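Local coordinates for enoyl-CoA hydratase (Mycobacterium thermoresistibile, PDB 3T3W) that probably catalyses the hydration of enoyl-CoA thioesters in lipid metabolism, as a member of the crotonase family, at the interface of chains A and B. Coordinates in Å, arbitrary orientation; residue numbers count along the deposited sequence, not the author numbering. Chains: chain A/B, Enoyl-CoA hydratase.

Contact 1: the interface of chains A and B. Residues chain A 119, 140-141, 217, 225, 228-229; chain B 177, 181.
B:Lys177 and B:Phe181, one turn apart on helix 173-182 of chain B, both face chain A, where they meet A:Leu225, A:Ala228 and A:Lys229 of helix 222-238, A:Ile217 at the end of helix 206-218, the loop residue A:Pro119, and A:Asp140, whose backbone is helix-like (phi/psi -64°/-47°) just before A:Leu141 opens strand 141-145. B:Phe181 buries 108 Å² and is the main apolar plug. With its CG beside the backbone N (chi1 -68°), the ring reaches out from the helix into a pocket of chain A. The pyrrolidine of A:Pro119 lies over one face, its CG 4.0 Å from the ring plane and above the centre; the opposite face is lined near its rim by CB of B:Lys177, from the ring's own helix. CB of A:Asp140 and CB of A:Lys229 meet the edge in plane, CB of A:Asp140 standing 3.8 Å from CE2 of B:Phe181. Further back, A:Ile217 packs its CG1 and CD1 against the phenylalanine CB, and A:Leu225 brings CD2 to within 3.9 Å of CD1 of B:Phe181. A flat ring suits this slot because a rigid proline can cover its face while aliphatic groups fill in round the rim. Beside it, the extended chain of B:Lys177 crosses A:Asp140 at about a right angle and carries its ammonium to the carboxylate. NZ of B:Lys177 donates to OD1 of A:Asp140 at 2.8 Å, on the anti side. Within chain A, NZ of A:Lys229 donates to OD2 of A:Asp140, at 2.8 Å and from the syn side, positioning the carboxylate for B:Lys177. Gripped at both oxygens by a lysine from each chain, the carboxylate should be restricted in rotation and probably favoured in its charged form. Together the aromatic plug and the intersubunit salt bridge join the two copies, in keeping with the oligomers that crotonase-family enzymes form.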
loop_
_atom_site.group_PDB
_atom_site.type_symbol
_atom_site.label_atom_id
_atom_site.label_comp_id
_atom_site.label_asym_id
_atom_site.label_seq_id
_atom_site.Cartn_x
_atom_site.Cartn_y
_atom_site.Cartn_z
ATOM N N PRO A 119 24.164 9.288 -7.026
ATOM C CA PRO A 119 23.310 10.307 -7.679
ATOM C C PRO A 119 23.485 10.380 -9.166
ATOM O O PRO A 119 24.617 10.287 -9.661
ATOM C CB PRO A 119 23.801 11.620 -7.053
ATOM C CG PRO A 119 24.353 11.210 -5.705
ATOM C CD PRO A 119 24.987 9.859 -5.946
ATOM N N ASP A 140 18.037 10.748 -11.051
ATOM C CA ASP A 140 17.542 11.418 -9.849
ATOM C C ASP A 140 17.042 12.825 -10.073
ATOM O O ASP A 140 15.976 13.200 -9.506
ATOM C CB ASP A 140 18.610 11.391 -8.759
ATOM C CG ASP A 140 18.932 9.978 -8.337
ATOM O OD1 ASP A 140 17.998 9.179 -8.029
ATOM O OD2 ASP A 140 20.122 9.667 -8.367
ATOM N N LEU A 141 17.852 13.608 -10.802
ATOM C CA LEU A 141 17.634 15.001 -11.028
ATOM C C LEU A 141 17.593 15.224 -12.539
ATOM O O LEU A 141 18.275 14.504 -13.263
ATOM C CB LEU A 141 18.699 15.872 -10.396
ATOM C CG LEU A 141 19.176 15.627 -8.972
ATOM C CD1 LEU A 141 20.166 16.708 -8.543
ATOM C CD2 LEU A 141 17.947 15.577 -8.064
ATOM N N ILE A 217 27.733 18.019 -5.705
ATOM C CA ILE A 217 27.234 16.789 -5.092
ATOM C C ILE A 217 28.388 15.799 -4.831
ATOM O O ILE A 217 28.421 15.104 -3.805
ATOM C CB ILE A 217 26.127 16.149 -5.972
ATOM C CG1 ILE A 217 24.915 17.076 -5.995
ATOM C CG2 ILE A 217 25.728 14.770 -5.437
ATOM C CD1 ILE A 217 23.847 16.717 -7.022
ATOM N N LEU A 225 25.074 10.090 0.302
ATOM C CA LEU A 225 24.380 10.243 -0.971
ATOM C C LEU A 225 23.548 9.003 -1.304
ATOM O O LEU A 225 22.396 9.104 -1.709
ATOM C CB LEU A 225 25.371 10.523 -2.101
ATOM C CG LEU A 225 26.124 11.878 -2.061
ATOM C CD1 LEU A 225 27.250 11.929 -3.122
ATOM C CD2 LEU A 225 25.190 13.068 -2.192
ATOM N N ALA A 228 20.514 8.935 1.125
ATOM C CA ALA A 228 19.577 10.010 0.737
ATOM C C ALA A 228 18.720 9.621 -0.454
ATOM O O ALA A 228 17.482 9.819 -0.463
ATOM C CB ALA A 228 20.302 11.337 0.476
ATOM N N LYS A 229 19.366 9.073 -1.481
ATOM C CA LYS A 229 18.685 8.534 -2.615
ATOM C C LYS A 229 17.723 7.428 -2.226
ATOM O O LYS A 229 16.573 7.401 -2.698
ATOM C CB LYS A 229 19.701 8.000 -3.633
ATOM C CG LYS A 229 19.059 7.449 -4.895
ATOM C CD LYS A 229 20.110 7.117 -5.944
ATOM C CE LYS A 229 19.470 6.529 -7.192
ATOM N NZ LYS A 229 20.251 6.880 -8.436
ATOM N N LYS B 177 15.541 14.971 -3.288
ATOM C CA LYS B 177 16.891 14.522 -3.615
ATOM C C LYS B 177 17.861 15.680 -3.847
ATOM O O LYS B 177 19.003 15.666 -3.341
ATOM C CB LYS B 177 16.908 13.594 -4.818
ATOM C CG LYS B 177 16.249 12.256 -4.522
ATOM C CD LYS B 177 16.272 11.407 -5.788
ATOM C CE LYS B 177 15.534 10.121 -5.677
ATOM N NZ LYS B 177 15.435 9.480 -7.039
ATOM N N PHE B 181 21.086 16.091 -1.546
ATOM C CA PHE B 181 22.365 15.854 -2.216
ATOM C C PHE B 181 23.262 17.092 -2.150
ATOM O O PHE B 181 24.478 16.968 -2.106
ATOM C CB PHE B 181 22.189 15.509 -3.710
ATOM C CG PHE B 181 21.542 14.184 -4.026
ATOM C CD1 PHE B 181 21.443 13.135 -3.108
ATOM C CD2 PHE B 181 21.116 13.943 -5.350
ATOM C CE1 PHE B 181 20.832 11.928 -3.481
ATOM C CE2 PHE B 181 20.528 12.739 -5.722
ATOM C CZ PHE B 181 20.407 11.720 -4.803
#

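Contact 2: the interface of chains A and B. Residues chain A 231, 234-235; chain B 165, 169, 244, 248, 251.
A:Thr235 sets its two branches against different parts of chain B: the methyl CG2 toward the indole of B:Trp169, and the hydroxyl OG1 toward B:His165 and B:Val248. The first torsion, -66°, places OG1 beside the backbone N and CG2 anti to it, which points OG1 back at the carbonyl of A:Ala231 and CG2 at the indole. CG2 of A:Thr235 sits above the indole plane, off the NE1 side, 3.5 Å from NE1 of B:Trp169, the two side chains running at a slant to each other. OG1 of A:Thr235 donates to the carbonyl O of A:Ala231 at 2.8 Å, with the hydroxyl tilted 22° from the carbonyl plane. The same hydroxyl also bonds water 1 at 3.0 Å. That water lies in plane at the indole edge, 2.9 Å from NE1 of B:Trp169, and bonds the backbone O of B:His165 as well. Threonine suits this position because it offers a methyl to the indole and a hydroxyl to the water from a single branched carbon; tryptophan answers with a broad apolar surface and an N-H. One turn earlier, the small A:Ala231 lets the helices come close: its CB lies 3.6 Å from CG1 of B:Val248 and 3.7 Å from CE1 of B:His165. The flat imidazole suits a place against this alanine, whose carbonyl O stands over one face, toward the rim. B:Val248, with CG1 anti to its backbone N (chi1 -175°), straddles the alanine and the threonine, CG2 pointing to OG1 of A:Thr235. B:Ile251 extends the apolar strip, CD1 reaching CA of A:Ala231 and CB of A:Gln234. At the other end, the small B:Ala244 brings CB up to both branches of A:Thr235 and to the indole edge. In the fold, helix 222-238 of chain A packs alongside helix 241-263 of chain B, roughly antiparallel to it, flanked by the short helix 167-171 and the loop bearing B:His165.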
loop_
_atom_site.group_PDB
_atom_site.type_symbol
_atom_site.label_atom_id
_atom_site.label_comp_id
_atom_site.label_asym_id
_atom_site.label_seq_id
_atom_site.Cartn_x
_atom_site.Cartn_y
_atom_site.Cartn_z
ATOM N N ALA A 231 16.325 6.923 0.734
ATOM C CA ALA A 231 15.228 7.505 1.548
ATOM C C ALA A 231 14.061 7.932 0.641
ATOM O O ALA A 231 12.887 7.578 0.865
ATOM C CB ALA A 231 15.754 8.682 2.387
ATOM N N GLN A 234 12.791 4.670 -1.677
ATOM C CA GLN A 234 12.040 3.726 -0.863
ATOM C C GLN A 234 10.679 4.329 -0.446
ATOM O O GLN A 234 9.667 3.629 -0.380
ATOM C CB GLN A 234 12.879 3.259 0.310
ATOM C CG GLN A 234 12.199 2.377 1.349
ATOM C CD GLN A 234 11.689 1.059 0.820
ATOM O OE1 GLN A 234 11.962 0.680 -0.328
ATOM N NE2 GLN A 234 10.919 0.363 1.643
ATOM N N THR A 235 10.655 5.628 -0.153
ATOM C CA THR A 235 9.356 6.260 0.062
ATOM C C THR A 235 8.434 6.058 -1.157
ATOM O O THR A 235 7.265 5.708 -1.002
ATOM C CB THR A 235 9.500 7.744 0.378
ATOM O OG1 THR A 235 10.169 7.857 1.649
ATOM C CG2 THR A 235 8.133 8.407 0.453
ATOM N N HIS B 165 11.169 11.450 7.696
ATOM C CA HIS B 165 11.312 11.774 6.277
ATOM C C HIS B 165 10.014 12.332 5.680
ATOM O O HIS B 165 9.280 11.638 4.954
ATOM C CB HIS B 165 11.766 10.574 5.492
ATOM C CG HIS B 165 12.143 10.924 4.067
ATOM N ND1 HIS B 165 13.383 11.344 3.737
ATOM C CD2 HIS B 165 11.393 10.960 2.902
ATOM C CE1 HIS B 165 13.435 11.603 2.400
ATOM N NE2 HIS B 165 12.213 11.416 1.897
ATOM N N TRP B 169 7.286 13.628 0.610
ATOM C CA TRP B 169 5.849 13.994 0.737
ATOM C C TRP B 169 5.590 15.469 0.564
ATOM O O TRP B 169 4.578 15.844 -0.048
ATOM C CB TRP B 169 5.290 13.581 2.060
ATOM C CG TRP B 169 5.439 12.098 2.274
ATOM C CD1 TRP B 169 6.488 11.447 2.868
ATOM C CD2 TRP B 169 4.490 11.072 1.914
ATOM N NE1 TRP B 169 6.268 10.090 2.873
ATOM C CE2 TRP B 169 5.092 9.810 2.282
ATOM C CE3 TRP B 169 3.220 11.065 1.333
ATOM C CZ2 TRP B 169 4.426 8.599 2.100
ATOM C CZ3 TRP B 169 2.580 9.856 1.143
ATOM C CH2 TRP B 169 3.180 8.643 1.502
ATOM N N ALA B 244 6.216 4.448 5.367
ATOM C CA ALA B 244 7.380 5.097 4.752
ATOM C C ALA B 244 8.234 5.778 5.789
ATOM O O ALA B 244 9.455 5.701 5.740
ATOM C CB ALA B 244 7.011 6.068 3.634
ATOM N N VAL B 248 12.180 4.866 6.427
ATOM C CA VAL B 248 13.275 5.817 6.342
ATOM C C VAL B 248 13.986 5.991 7.676
ATOM O O VAL B 248 15.205 6.239 7.675
ATOM C CB VAL B 248 12.879 7.136 5.679
ATOM C CG1 VAL B 248 14.103 8.064 5.490
ATOM C CG2 VAL B 248 12.203 6.859 4.340
ATOM N N ILE B 251 16.758 3.660 7.444
ATOM C CA ILE B 251 17.770 4.175 6.490
ATOM C C ILE B 251 18.663 5.219 7.179
ATOM O O ILE B 251 19.904 5.213 7.043
ATOM C CB ILE B 251 17.076 4.740 5.228
ATOM C CG1 ILE B 251 16.351 3.605 4.504
ATOM C CG2 ILE B 251 18.085 5.462 4.329
ATOM C CD1 ILE B 251 15.391 4.074 3.369
HETATM O O HOH W 1 8.728 8.941 4.016
#

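Helix 222-238 of chain A runs through both contacts, whose C-alpha centres are about 13 Å apart. It gives A:Leu225, A:Ala228 and A:Lys229 to contact 1, then A:Ala231, A:Gln234 and A:Thr235 to contact 2. Chain B answers with different elements: helix 173-182 in contact 1, and helices 241-263 and 167-171 with the loop at B:His165 in contact 2. The A helix is therefore held between separate parts of its neighbour, with a salt bridge at one patch and a water-mediated link at the other. Such paired support probably fixes how the subunits are set in the deposited six-chain assembly.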